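Local coordinates for protein E1 (PDB 3VX6) that forms the N-terminal domain of Atg7, an E1-like enzyme that activates Atg12 and Atg8 for the two conjugation systems required for autophagy, at residues 107-112 against 219-224; 116-121 against 175-180; 188-193 against 223-228; 198-203 against 232-237. All blocks are in the same frame, centred on the assembly; numbering follows the deposited sequence.

Contact 1. Residues 107-112 against 219-224; sequences ELLQRG and LTVWSK
Helices 97-114 and 215-225 pack against each other where Leu-109 and Gly-112 meet Val-221, their short segments crossing at -46° with axes 9.0 Å apart at closest approach. This helix-helix contact sets the end of the long helix 97-114 on the helix of a beta-alpha-beta unit. Gly-112 and Val-221 mark the nearest backbones, with CA atoms 5.7 Å apart, and the glycine turns no side chain into the interface. Val-221 fills the space instead: Val-221 CG2 lies 3.7 Å from Leu-109 O and 4.0 Å from Gly-112 CA. An alanine in place of Val-221 would remove both methyls, and would probably open a gap over Gly-112 and deprive Leu-117 and Ile-120, which touch the same valine, of apolar cover. The other apolar piece is Leu-109. With CG anti to the backbone N (chi1 164°), the leucine runs past Val-221 in the opposite direction, with Leu-109 CD1 4.1 Å from Val-221 CG2, and crosses Thr-220 at about a right angle. The Thr-220 hydroxyl is engaged within its own helix by Lys-216 O. Toward the exposed side, Lys-224 lays its aliphatic chain against the leucine, Lys-224 CD sitting 4.2 Å from Leu-109 CD1.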
loop_
_atom_site.group_PDB
_atom_site.type_symbol
_atom_site.label_atom_id
_atom_site.label_comp_id
_atom_site.label_asym_id
_atom_site.label_seq_id
_atom_site.Cartn_x
_atom_site.Cartn_y
_atom_site.Cartn_z
ATOM N N GLU A 107 -1.180 -7.137 10.767
ATOM C CA GLU A 107 -0.528 -8.205 10.026
ATOM C C GLU A 107 0.638 -7.648 9.232
ATOM O O GLU A 107 1.694 -8.260 9.152
ATOM C CB GLU A 107 -1.522 -8.878 9.081
ATOM C CG GLU A 107 -2.752 -9.437 9.769
ATOM C CD GLU A 107 -3.863 -9.801 8.785
ATOM O OE1 GLU A 107 -4.937 -10.229 9.259
ATOM O OE2 GLU A 107 -3.669 -9.656 7.546
ATOM N N LEU A 108 0.442 -6.487 8.630
ATOM C CA LEU A 108 1.507 -5.877 7.863
ATOM C C LEU A 108 2.625 -5.526 8.840
ATOM O O LEU A 108 3.804 -5.704 8.536
ATOM C CB LEU A 108 0.984 -4.641 7.129
ATOM C CG LEU A 108 -0.118 -4.963 6.110
ATOM C CD1 LEU A 108 -0.803 -3.702 5.682
ATOM C CD2 LEU A 108 0.458 -5.694 4.921
ATOM N N LEU A 109 2.250 -5.046 10.022
ATOM C CA LEU A 109 3.214 -4.702 11.058
ATOM C C LEU A 109 4.119 -5.899 11.341
ATOM O O LEU A 109 5.348 -5.807 11.269
ATOM C CB LEU A 109 2.471 -4.317 12.330
ATOM C CG LEU A 109 3.280 -4.296 13.622
ATOM C CD1 LEU A 109 4.426 -3.323 13.498
ATOM C CD2 LEU A 109 2.368 -3.902 14.768
ATOM N N GLN A 110 3.492 -7.023 11.672
ATOM C CA GLN A 110 4.199 -8.261 11.956
ATOM C C GLN A 110 5.153 -8.574 10.804
ATOM O O GLN A 110 6.363 -8.658 10.998
ATOM C CB GLN A 110 3.194 -9.411 12.128
ATOM C CG GLN A 110 3.822 -10.739 12.538
ATOM C CD GLN A 110 4.582 -10.629 13.852
ATOM O OE1 GLN A 110 3.987 -10.603 14.934
ATOM N NE2 GLN A 110 5.905 -10.539 13.762
ATOM N N ARG A 111 4.604 -8.724 9.602
ATOM C CA ARG A 111 5.406 -9.044 8.426
ATOM C C ARG A 111 6.597 -8.125 8.200
ATOM O O ARG A 111 7.654 -8.580 7.796
ATOM C CB ARG A 111 4.521 -9.084 7.175
ATOM C CG ARG A 111 3.550 -10.237 7.225
ATOM C CD ARG A 111 2.761 -10.466 5.952
ATOM N NE ARG A 111 2.139 -11.790 6.014
ATOM C CZ ARG A 111 2.807 -12.937 5.874
ATOM N NH1 ARG A 111 4.117 -12.926 5.649
ATOM N NH2 ARG A 111 2.176 -14.101 5.986
ATOM N N GLY A 112 6.437 -6.839 8.478
ATOM C CA GLY A 112 7.534 -5.912 8.274
ATOM C C GLY A 112 8.679 -6.063 9.259
ATOM O O GLY A 112 9.852 -5.920 8.895
ATOM N N LEU A 219 8.000 3.324 8.764
ATOM C CA LEU A 219 8.379 3.932 10.028
ATOM C C LEU A 219 8.013 3.069 11.219
ATOM O O LEU A 219 8.851 2.743 12.042
ATOM C CB LEU A 219 7.718 5.292 10.173
ATOM C CG LEU A 219 8.279 6.270 9.156
ATOM C CD1 LEU A 219 7.409 7.505 9.077
ATOM C CD2 LEU A 219 9.702 6.613 9.558
ATOM N N THR A 220 6.752 2.693 11.311
ATOM C CA THR A 220 6.310 1.887 12.428
ATOM C C THR A 220 7.125 0.595 12.565
ATOM O O THR A 220 7.541 0.212 13.662
ATOM C CB THR A 220 4.814 1.563 12.276
ATOM O OG1 THR A 220 4.065 2.781 12.310
ATOM C CG2 THR A 220 4.340 0.650 13.390
ATOM N N VAL A 221 7.369 -0.082 11.457
ATOM C CA VAL A 221 8.115 -1.320 11.558
ATOM C C VAL A 221 9.581 -1.084 11.876
ATOM O O VAL A 221 10.131 -1.629 12.829
ATOM C CB VAL A 221 8.005 -2.128 10.280
ATOM C CG1 VAL A 221 8.869 -3.358 10.395
ATOM C CG2 VAL A 221 6.546 -2.492 10.032
ATOM N N TRP A 222 10.221 -0.273 11.062
ATOM C CA TRP A 222 11.611 0.025 11.270
ATOM C C TRP A 222 11.851 0.497 12.720
ATOM O O TRP A 222 12.878 0.180 13.322
ATOM C CB TRP A 222 12.009 1.094 10.269
ATOM C CG TRP A 222 13.450 1.255 10.081
ATOM C CD1 TRP A 222 14.456 0.504 10.635
ATOM C CD2 TRP A 222 14.077 2.254 9.288
ATOM N NE1 TRP A 222 15.675 0.989 10.229
ATOM C CE2 TRP A 222 15.470 2.064 9.399
ATOM C CE3 TRP A 222 13.597 3.295 8.488
ATOM C CZ2 TRP A 222 16.385 2.882 8.748
ATOM C CZ3 TRP A 222 14.504 4.106 7.842
ATOM C CH2 TRP A 222 15.884 3.896 7.972
ATOM N N SER A 223 10.882 1.239 13.265
ATOM C CA SER A 223 10.934 1.770 14.627
ATOM C C SER A 223 11.124 0.706 15.688
ATOM O O SER A 223 12.018 0.796 16.521
ATOM C CB SER A 223 9.641 2.518 14.970
ATOM O OG SER A 223 9.585 3.788 14.360
ATOM N N LYS A 224 10.246 -0.281 15.676
ATOM C CA LYS A 224 10.301 -1.345 16.653
ATOM C C LYS A 224 11.505 -2.269 16.458
ATOM O O LYS A 224 12.032 -2.814 17.428
ATOM C CB LYS A 224 8.983 -2.135 16.610
ATOM C CG LYS A 224 7.793 -1.331 17.133
ATOM C CD LYS A 224 6.463 -2.028 16.894
ATOM C CE LYS A 224 5.277 -1.116 17.233
ATOM N NZ LYS A 224 4.969 -1.033 18.696
#

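Contact 2. Residues 116-121 against 175-180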
loop_
_atom_site.group_PDB
_atom_site.type_symbol
_atom_site.label_atom_id
_atom_site.label_comp_id
_atom_site.label_asym_id
_atom_site.label_seq_id
_atom_site.Cartn_x
_atom_site.Cartn_y
_atom_site.Cartn_z
ATOM N N ASP A 116 10.450 -8.496 5.652
ATOM C CA ASP A 116 10.965 -7.452 4.780
ATOM C C ASP A 116 9.964 -6.310 4.846
ATOM O O ASP A 116 8.768 -6.545 5.043
ATOM C CB ASP A 116 11.068 -7.998 3.347
ATOM C CG ASP A 116 11.771 -7.044 2.387
ATOM O OD1 ASP A 116 11.258 -5.928 2.147
ATOM O OD2 ASP A 116 12.840 -7.418 1.858
ATOM N N LEU A 117 10.443 -5.076 4.705
ATOM C CA LEU A 117 9.543 -3.934 4.740
ATOM C C LEU A 117 8.616 -3.936 3.527
ATOM O O LEU A 117 7.502 -3.426 3.588
ATOM C CB LEU A 117 10.318 -2.615 4.778
ATOM C CG LEU A 117 11.227 -2.390 5.975
ATOM C CD1 LEU A 117 11.664 -0.954 5.957
ATOM C CD2 LEU A 117 10.504 -2.726 7.267
ATOM N N ASN A 118 9.067 -4.503 2.418
ATOM C CA ASN A 118 8.213 -4.536 1.246
ATOM C C ASN A 118 6.880 -5.154 1.604
ATOM O O ASN A 118 5.861 -4.812 1.022
ATOM C CB ASN A 118 8.848 -5.357 0.128
ATOM C CG ASN A 118 9.901 -4.583 -0.638
ATOM O OD1 ASN A 118 9.582 -3.739 -1.492
ATOM N ND2 ASN A 118 11.166 -4.853 -0.336
ATOM N N GLU A 119 6.884 -6.058 2.572
ATOM C CA GLU A 119 5.654 -6.730 2.957
ATOM C C GLU A 119 4.641 -5.888 3.695
ATOM O O GLU A 119 3.487 -6.296 3.833
ATOM C CB GLU A 119 5.961 -7.963 3.796
ATOM C CG GLU A 119 6.730 -9.019 3.057
ATOM C CD GLU A 119 6.828 -10.303 3.845
ATOM O OE1 GLU A 119 7.772 -11.071 3.582
ATOM O OE2 GLU A 119 5.956 -10.554 4.716
ATOM N N ILE A 120 5.051 -4.724 4.178
ATOM C CA ILE A 120 4.127 -3.867 4.911
ATOM C C ILE A 120 3.172 -3.146 3.972
ATOM O O ILE A 120 2.196 -2.534 4.413
ATOM C CB ILE A 120 4.871 -2.821 5.729
ATOM C CG1 ILE A 120 5.568 -1.845 4.781
ATOM C CG2 ILE A 120 5.846 -3.508 6.665
ATOM C CD1 ILE A 120 6.449 -0.863 5.454
ATOM N N ILE A 121 3.457 -3.230 2.676
ATOM C CA ILE A 121 2.636 -2.579 1.663
ATOM C C ILE A 121 1.726 -3.545 0.940
ATOM O O ILE A 121 2.181 -4.533 0.375
ATOM C CB ILE A 121 3.504 -1.867 0.600
ATOM C CG1 ILE A 121 4.160 -0.636 1.217
ATOM C CG2 ILE A 121 2.644 -1.489 -0.615
ATOM C CD1 ILE A 121 4.986 0.148 0.245
ATOM N N VAL A 175 12.056 -4.591 -6.344
ATOM C CA VAL A 175 11.457 -4.228 -5.058
ATOM C C VAL A 175 11.059 -2.776 -5.012
ATOM O O VAL A 175 11.649 -1.946 -5.700
ATOM C CB VAL A 175 12.405 -4.501 -3.879
ATOM C CG1 VAL A 175 12.728 -5.982 -3.818
ATOM C CG2 VAL A 175 13.664 -3.681 -4.026
ATOM N N ILE A 176 10.049 -2.474 -4.198
ATOM C CA ILE A 176 9.567 -1.108 -4.062
ATOM C C ILE A 176 10.123 -0.481 -2.779
ATOM O O ILE A 176 10.103 0.736 -2.599
ATOM C CB ILE A 176 7.990 -1.060 -4.172
ATOM C CG1 ILE A 176 7.404 0.037 -3.295
ATOM C CG2 ILE A 176 7.392 -2.395 -3.799
ATOM C CD1 ILE A 176 7.082 -0.434 -1.926
ATOM N N ILE A 177 10.651 -1.330 -1.906
ATOM C CA ILE A 177 11.266 -0.890 -0.661
ATOM C C ILE A 177 12.560 -1.685 -0.439
ATOM O O ILE A 177 12.596 -2.908 -0.597
ATOM C CB ILE A 177 10.363 -1.122 0.568
ATOM C CG1 ILE A 177 9.130 -0.225 0.518
ATOM C CG2 ILE A 177 11.145 -0.795 1.842
ATOM C CD1 ILE A 177 8.208 -0.413 1.715
ATOM N N ALA A 178 13.626 -0.983 -0.095
ATOM C CA ALA A 178 14.904 -1.624 0.163
ATOM C C ALA A 178 15.618 -0.779 1.207
ATOM O O ALA A 178 15.052 0.182 1.734
ATOM C CB ALA A 178 15.733 -1.703 -1.123
ATOM N N CYS A 179 16.845 -1.144 1.532
ATOM C CA CYS A 179 17.591 -0.360 2.487
ATOM C C CYS A 179 19.002 -0.248 1.962
ATOM O O CYS A 179 19.347 -0.856 0.949
ATOM C CB CYS A 179 17.569 -1.000 3.881
ATOM S SG CYS A 179 18.538 -2.506 4.089
ATOM N N VAL A 180 19.814 0.558 2.629
ATOM C CA VAL A 180 21.185 0.735 2.200
ATOM C C VAL A 180 22.096 0.364 3.359
ATOM O O VAL A 180 21.871 0.779 4.494
ATOM C CB VAL A 180 21.436 2.179 1.763
ATOM C CG1 VAL A 180 22.748 2.264 1.017
ATOM C CG2 VAL A 180 20.295 2.662 0.882
HETATM O O HOH W 1 14.352 -5.288 -0.376
#
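An Asx turn and the 3-10 segment it begins, between helix 97-114 and strand 123-130, deliver the carboxamide of Asn-118 to the backbone of Ile-177 at the start of strand 177-181. CG of Asn-118, anti to the carbonyl carbon (chi1 -80°), is carried to the strand. OD1 of Asn-118 accepts from Ile-177 N at 2.7 Å, the donor tilted 32° from the carbonyl plane, and takes a second, weak bond from Ile-176 N. ND2 of Asn-118 donates to Ile-177 O, at a modelled length too short to be relied on. Water 1 also donates to Ile-177 O (3.0 Å) and, weakly, to Asp-116 OD2. Asp-116 holds the asparagine in place: Asp-116 OD1 receives Asn-118 N on the anti lone pair at 2.6 Å and Asn-118 ND2 on the syn side at 2.7 Å, 34° out of the carboxylate plane. Beside these polar groups, Ile-177 CG2 rests 3.6 Å from Leu-117 CB, the two side chains crossing at about a right angle. Ile-177 CD1 also packs near Ile-121 CD1, a methyl whose place is less sure, and touches Ile-120 CD1 more loosely. Ile-218 and Phe-201 close round the same isoleucine. The arrangement is that of an Asx turn whose closing residue, Asn-118, offers its side-chain oxygen to the backbone N-H at the start of a sheet strand.

Contact 3. Residues 188-193 against 223-228; sequences ATPDNL and SKLSPR
Leu-225 makes the apolar half of this contact, resting its CD1 methyl against both Pro-190 and Leu-193 at the start of helix 190-195. With CG anti to the carbonyl carbon (chi1 -81°), the branch slants across both partners. CD1 of Leu-225 is 3.7 Å from Pro-190 CA and 3.9 Å from Pro-190 CB, so it touches the backbone as well as the pyrrolidine ring, while the second methyl, CD2, stays near the same CB. On the buried side Leu-225 CD1 meets Leu-193 CD1 at 3.8 Å, and Leu-193 is backed in turn by Leu-117. Ser-226 CB adds a packing contact, 3.6 Å from Leu-193 O. The contact ties the short helix 190-195 to the point where helix 215-225, the helical arm of a beta-alpha-beta unit, gives way to the loop before strand 231-236; Ser-226 is the first residue there to leave helical torsions. Polar interactions gather on Leu-193 O. Arg-228 NH2 donates to it in a weak, strongly bent bond, Leu-193 O lying at the edge of the guanidinium near its plane. Trp-222 NE1 donates to the same carbonyl, and Arg-228 NH2 also serves Cys-196 O. The guanidinium is held at its NE edge by a straight bond (172°) to Ser-226 OG, the hydroxyl oxygen lying in its plane. An alanine in place of Arg-228 would probably leave Ser-226 OG without its NE donor and Cys-196 O without NH2, with Leu-193 O relying on Trp-222 NE1. Tyr-231 OH fixes the backbone of the turn, bonding to Ser-226 O and Arg-228 N.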
loop_
_atom_site.group_PDB
_atom_site.type_symbol
_atom_site.label_atom_id
_atom_site.label_comp_id
_atom_site.label_asym_id
_atom_site.label_seq_id
_atom_site.Cartn_x
_atom_site.Cartn_y
_atom_site.Cartn_z
ATOM N N ALA A 188 15.341 -4.952 2.656
ATOM C CA ALA A 188 14.846 -4.308 3.870
ATOM C C ALA A 188 14.507 -5.345 4.938
ATOM O O ALA A 188 13.420 -5.329 5.512
ATOM C CB ALA A 188 13.621 -3.479 3.562
ATOM N N THR A 189 15.443 -6.243 5.198
ATOM C CA THR A 189 15.250 -7.275 6.190
ATOM C C THR A 189 15.470 -6.733 7.612
ATOM O O THR A 189 15.982 -5.627 7.797
ATOM C CB THR A 189 16.173 -8.462 5.860
ATOM O OG1 THR A 189 17.536 -8.025 5.807
ATOM C CG2 THR A 189 15.797 -9.022 4.508
ATOM N N PRO A 190 15.061 -7.492 8.638
ATOM C CA PRO A 190 15.266 -6.970 9.989
ATOM C C PRO A 190 16.715 -6.682 10.372
ATOM O O PRO A 190 17.038 -5.550 10.754
ATOM C CB PRO A 190 14.619 -8.034 10.876
ATOM C CG PRO A 190 13.500 -8.548 10.016
ATOM C CD PRO A 190 14.193 -8.680 8.665
ATOM N N ASP A 191 17.589 -7.684 10.281
ATOM C CA ASP A 191 18.986 -7.459 10.645
ATOM C C ASP A 191 19.635 -6.366 9.799
ATOM O O ASP A 191 20.520 -5.649 10.271
ATOM C CB ASP A 191 19.791 -8.753 10.563
ATOM C CG ASP A 191 19.392 -9.755 11.638
ATOM O OD1 ASP A 191 18.957 -9.346 12.740
ATOM O OD2 ASP A 191 19.531 -10.969 11.384
ATOM N N ASN A 192 19.193 -6.241 8.552
ATOM C CA ASN A 192 19.703 -5.204 7.671
ATOM C C ASN A 192 19.152 -3.882 8.141
ATOM O O ASN A 192 19.857 -2.874 8.149
ATOM C CB ASN A 192 19.259 -5.434 6.236
ATOM C CG ASN A 192 20.157 -6.387 5.515
ATOM O OD1 ASN A 192 21.144 -6.861 6.079
ATOM N ND2 ASN A 192 19.832 -6.677 4.260
ATOM N N LEU A 193 17.887 -3.894 8.544
ATOM C CA LEU A 193 17.246 -2.672 9.015
ATOM C C LEU A 193 17.857 -2.200 10.317
ATOM O O LEU A 193 17.885 -1.004 10.580
ATOM C CB LEU A 193 15.736 -2.876 9.168
ATOM C CG LEU A 193 15.040 -2.973 7.809
ATOM C CD1 LEU A 193 13.647 -3.557 7.969
ATOM C CD2 LEU A 193 15.002 -1.601 7.164
ATOM N N SER A 223 10.882 1.239 13.265
ATOM C CA SER A 223 10.934 1.770 14.627
ATOM C C SER A 223 11.124 0.706 15.688
ATOM O O SER A 223 12.018 0.796 16.521
ATOM C CB SER A 223 9.641 2.518 14.970
ATOM O OG SER A 223 9.585 3.788 14.360
ATOM N N LYS A 224 10.246 -0.281 15.676
ATOM C CA LYS A 224 10.301 -1.345 16.653
ATOM C C LYS A 224 11.505 -2.269 16.458
ATOM O O LYS A 224 12.032 -2.814 17.428
ATOM C CB LYS A 224 8.983 -2.135 16.610
ATOM C CG LYS A 224 7.793 -1.331 17.133
ATOM C CD LYS A 224 6.463 -2.028 16.894
ATOM C CE LYS A 224 5.277 -1.116 17.233
ATOM N NZ LYS A 224 4.969 -1.033 18.696
ATOM N N LEU A 225 11.937 -2.427 15.210
ATOM C CA LEU A 225 13.066 -3.288 14.864
ATOM C C LEU A 225 14.354 -2.613 15.255
ATOM O O LEU A 225 15.204 -3.185 15.914
ATOM C CB LEU A 225 13.118 -3.546 13.356
ATOM C CG LEU A 225 12.193 -4.610 12.802
ATOM C CD1 LEU A 225 12.512 -4.838 11.338
ATOM C CD2 LEU A 225 12.387 -5.883 13.598
ATOM N N SER A 226 14.504 -1.388 14.805
ATOM C CA SER A 226 15.697 -0.668 15.108
ATOM C C SER A 226 15.291 0.618 15.820
ATOM O O SER A 226 15.036 1.651 15.195
ATOM C CB SER A 226 16.456 -0.371 13.806
ATOM O OG SER A 226 17.690 0.270 14.055
ATOM N N PRO A 227 15.227 0.578 17.149
ATOM C CA PRO A 227 14.852 1.813 17.849
ATOM C C PRO A 227 15.986 2.812 17.563
ATOM O O PRO A 227 17.160 2.492 17.718
ATOM C CB PRO A 227 14.720 1.373 19.310
ATOM C CG PRO A 227 15.546 0.098 19.414
ATOM C CD PRO A 227 15.706 -0.496 18.037
ATOM N N ARG A 228 15.625 3.982 17.048
ATOM C CA ARG A 228 16.596 5.009 16.726
ATOM C C ARG A 228 16.034 6.385 16.993
ATOM O O ARG A 228 14.827 6.564 17.124
ATOM C CB ARG A 228 16.989 4.927 15.252
ATOM C CG ARG A 228 17.300 3.543 14.766
ATOM C CD ARG A 228 17.674 3.643 13.325
ATOM N NE ARG A 228 18.076 2.380 12.734
ATOM C CZ ARG A 228 18.732 2.328 11.585
ATOM N NH1 ARG A 228 19.027 3.468 10.968
ATOM N NH2 ARG A 228 19.086 1.171 11.057
#

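Contact 4. Residues 198-203 against 232-237; sequences KVVFKD and TICFLR
Val-199 and Phe-201 trade backbone hydrogen bonds with Thr-232, Cys-234 and Leu-236, pairing the two parallel strands of a beta-alpha-beta unit whose connecting helix is 215-225. The ladder runs from Val-199 N to Thr-232 O (2.9 Å), then Cys-234 N to Val-199 O, Phe-201 N to Cys-234 O and Leu-236 N to Phe-201 O. Beyond it, Asp-203 and Arg-237 run alongside each other in the same direction, joined in a salt bridge. NE and NH2 of Arg-237 both grip Asp-203 OD1, from one face of the carboxylate, whose plane is turned 35° from that of the guanidinium. Asp-203 OD2 is held by Ser-212 OG, and Arg-237 NH1 by Ser-241 OG and Leu-207 O, so both charged groups have further partners fixing their rotation. On the sheet face covered by helix 215-225, the Phe-201 and Phe-235 rings meet rim to rim, centroids 6.0 Å apart and planes at 76°. Ile-233 CG2 sits over one face of Phe-235, offset toward its rim, and Ile-218 of the helix rests on both Phe-201 and Ile-233. The opposite face carries Val-200, with Val-200 CG1 3.6 Å from Cys-234 CB, and Leu-236. There Lys-198, its NZ bridged to Glu-244, runs past the cysteine with Lys-198 CD 3.9 Å from Cys-234 SG.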
loop_
_atom_site.group_PDB
_atom_site.type_symbol
_atom_site.label_atom_id
_atom_site.label_comp_id
_atom_site.label_asym_id
_atom_site.label_seq_id
_atom_site.Cartn_x
_atom_site.Cartn_y
_atom_site.Cartn_z
ATOM N N LYS A 198 19.754 3.637 5.842
ATOM C CA LYS A 198 18.446 4.092 5.437
ATOM C C LYS A 198 17.650 3.079 4.659
ATOM O O LYS A 198 18.136 2.006 4.319
ATOM C CB LYS A 198 18.581 5.369 4.614
ATOM C CG LYS A 198 19.581 5.302 3.495
ATOM C CD LYS A 198 19.971 6.711 3.097
ATOM C CE LYS A 198 20.926 6.728 1.913
ATOM N NZ LYS A 198 21.462 8.099 1.687
ATOM N N VAL A 199 16.404 3.453 4.400
ATOM C CA VAL A 199 15.446 2.656 3.664
ATOM C C VAL A 199 15.071 3.395 2.394
ATOM O O VAL A 199 14.786 4.585 2.431
ATOM C CB VAL A 199 14.179 2.442 4.500
ATOM C CG1 VAL A 199 13.048 1.871 3.629
ATOM C CG2 VAL A 199 14.501 1.519 5.661
ATOM N N VAL A 200 15.079 2.692 1.268
ATOM C CA VAL A 200 14.719 3.300 -0.008
ATOM C C VAL A 200 13.339 2.779 -0.395
ATOM O O VAL A 200 13.080 1.576 -0.376
ATOM C CB VAL A 200 15.777 2.993 -1.098
ATOM C CG1 VAL A 200 17.095 3.598 -0.693
ATOM C CG2 VAL A 200 15.950 1.506 -1.274
ATOM N N PHE A 201 12.452 3.704 -0.733
ATOM C CA PHE A 201 11.076 3.373 -1.058
ATOM C C PHE A 201 10.614 3.983 -2.381
ATOM O O PHE A 201 10.769 5.183 -2.612
ATOM C CB PHE A 201 10.199 3.866 0.104
ATOM C CG PHE A 201 8.717 3.807 -0.149
ATOM C CD1 PHE A 201 7.900 4.867 0.245
ATOM C CD2 PHE A 201 8.126 2.696 -0.729
ATOM C CE1 PHE A 201 6.536 4.819 0.064
ATOM C CE2 PHE A 201 6.753 2.641 -0.914
ATOM C CZ PHE A 201 5.960 3.697 -0.519
ATOM N N LYS A 202 10.080 3.143 -3.264
ATOM C CA LYS A 202 9.547 3.632 -4.525
ATOM C C LYS A 202 8.166 4.111 -4.107
ATOM O O LYS A 202 7.191 3.361 -4.075
ATOM C CB LYS A 202 9.480 2.509 -5.556
ATOM C CG LYS A 202 10.829 2.288 -6.232
ATOM C CD LYS A 202 11.112 0.829 -6.589
ATOM C CE LYS A 202 12.463 0.722 -7.278
ATOM N NZ LYS A 202 12.788 -0.654 -7.726
ATOM N N ASP A 203 8.126 5.383 -3.739
ATOM C CA ASP A 203 6.930 6.052 -3.260
ATOM C C ASP A 203 5.675 5.895 -4.121
ATOM O O ASP A 203 5.735 5.889 -5.354
ATOM C CB ASP A 203 7.261 7.525 -3.077
ATOM C CG ASP A 203 6.385 8.195 -2.056
ATOM O OD1 ASP A 203 6.597 9.402 -1.831
ATOM O OD2 ASP A 203 5.495 7.534 -1.480
ATOM N N THR A 232 15.848 7.343 8.247
ATOM C CA THR A 232 16.000 7.971 6.949
ATOM C C THR A 232 15.381 7.132 5.857
ATOM O O THR A 232 15.631 5.939 5.775
ATOM C CB THR A 232 17.474 8.197 6.618
ATOM O OG1 THR A 232 18.023 9.157 7.533
ATOM C CG2 THR A 232 17.615 8.697 5.191
ATOM N N ILE A 233 14.582 7.762 5.008
ATOM C CA ILE A 233 13.928 7.044 3.928
ATOM C C ILE A 233 14.045 7.767 2.602
ATOM O O ILE A 233 13.704 8.945 2.496
ATOM C CB ILE A 233 12.441 6.845 4.225
ATOM C CG1 ILE A 233 12.278 6.050 5.524
ATOM C CG2 ILE A 233 11.770 6.154 3.045
ATOM C CD1 ILE A 233 10.860 5.981 6.022
ATOM N N CYS A 234 14.534 7.056 1.591
ATOM C CA CYS A 234 14.664 7.616 0.248
ATOM C C CYS A 234 13.370 7.344 -0.508
ATOM O O CYS A 234 12.962 6.198 -0.659
ATOM C CB CYS A 234 15.829 6.961 -0.497
ATOM S SG CYS A 234 17.424 7.266 0.240
ATOM N N PHE A 235 12.724 8.398 -0.979
ATOM C CA PHE A 235 11.475 8.255 -1.712
ATOM C C PHE A 235 11.726 8.453 -3.192
ATOM O O PHE A 235 11.847 9.578 -3.668
ATOM C CB PHE A 235 10.459 9.266 -1.187
ATOM C CG PHE A 235 10.089 9.046 0.257
ATOM C CD1 PHE A 235 9.289 7.965 0.628
ATOM C CD2 PHE A 235 10.569 9.893 1.255
ATOM C CE1 PHE A 235 8.971 7.735 1.972
ATOM C CE2 PHE A 235 10.255 9.668 2.602
ATOM C CZ PHE A 235 9.457 8.588 2.960
ATOM N N LEU A 236 11.822 7.352 -3.922
ATOM C CA LEU A 236 12.079 7.438 -5.349
ATOM C C LEU A 236 10.822 7.588 -6.186
ATOM O O LEU A 236 9.817 6.909 -5.970
ATOM C CB LEU A 236 12.883 6.228 -5.821
ATOM C CG LEU A 236 14.307 6.225 -5.268
ATOM C CD1 LEU A 236 14.281 5.780 -3.813
ATOM C CD2 LEU A 236 15.180 5.296 -6.091
ATOM N N ARG A 237 10.900 8.498 -7.148
ATOM C CA ARG A 237 9.800 8.782 -8.058
ATOM C C ARG A 237 10.328 8.929 -9.487
ATOM O O ARG A 237 11.370 9.549 -9.724
ATOM C CB ARG A 237 9.088 10.084 -7.654
ATOM C CG ARG A 237 8.091 9.991 -6.493
ATOM C CD ARG A 237 8.720 10.294 -5.138
ATOM N NE ARG A 237 7.712 10.455 -4.089
ATOM C CZ ARG A 237 7.001 11.561 -3.887
ATOM N NH1 ARG A 237 7.181 12.622 -4.660
ATOM N NH2 ARG A 237 6.106 11.607 -2.910
#

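How the contacts relate
From the N terminus, contact 1 opens first, on helix 97-114, and contact 2 opens just after it, at 116-121. Contact 2 closes at 175-180, nested inside the loop of contact 1, and brings the turn after that helix onto strand 177-181. Contact 3 then opens at 188-193 and contact 4 at 198-203. Helix 215-225 closes contact 1, and its C-terminal end closes contact 3, the two sharing Ser-223 and Lys-224. Contact 4 closes last, at 232-237, and so crosses both. Together they bind helices 97-114, 190-195 and 215-225 to one mixed sheet, in which strands 177-181, 198-202 and 231-236 are successive neighbours.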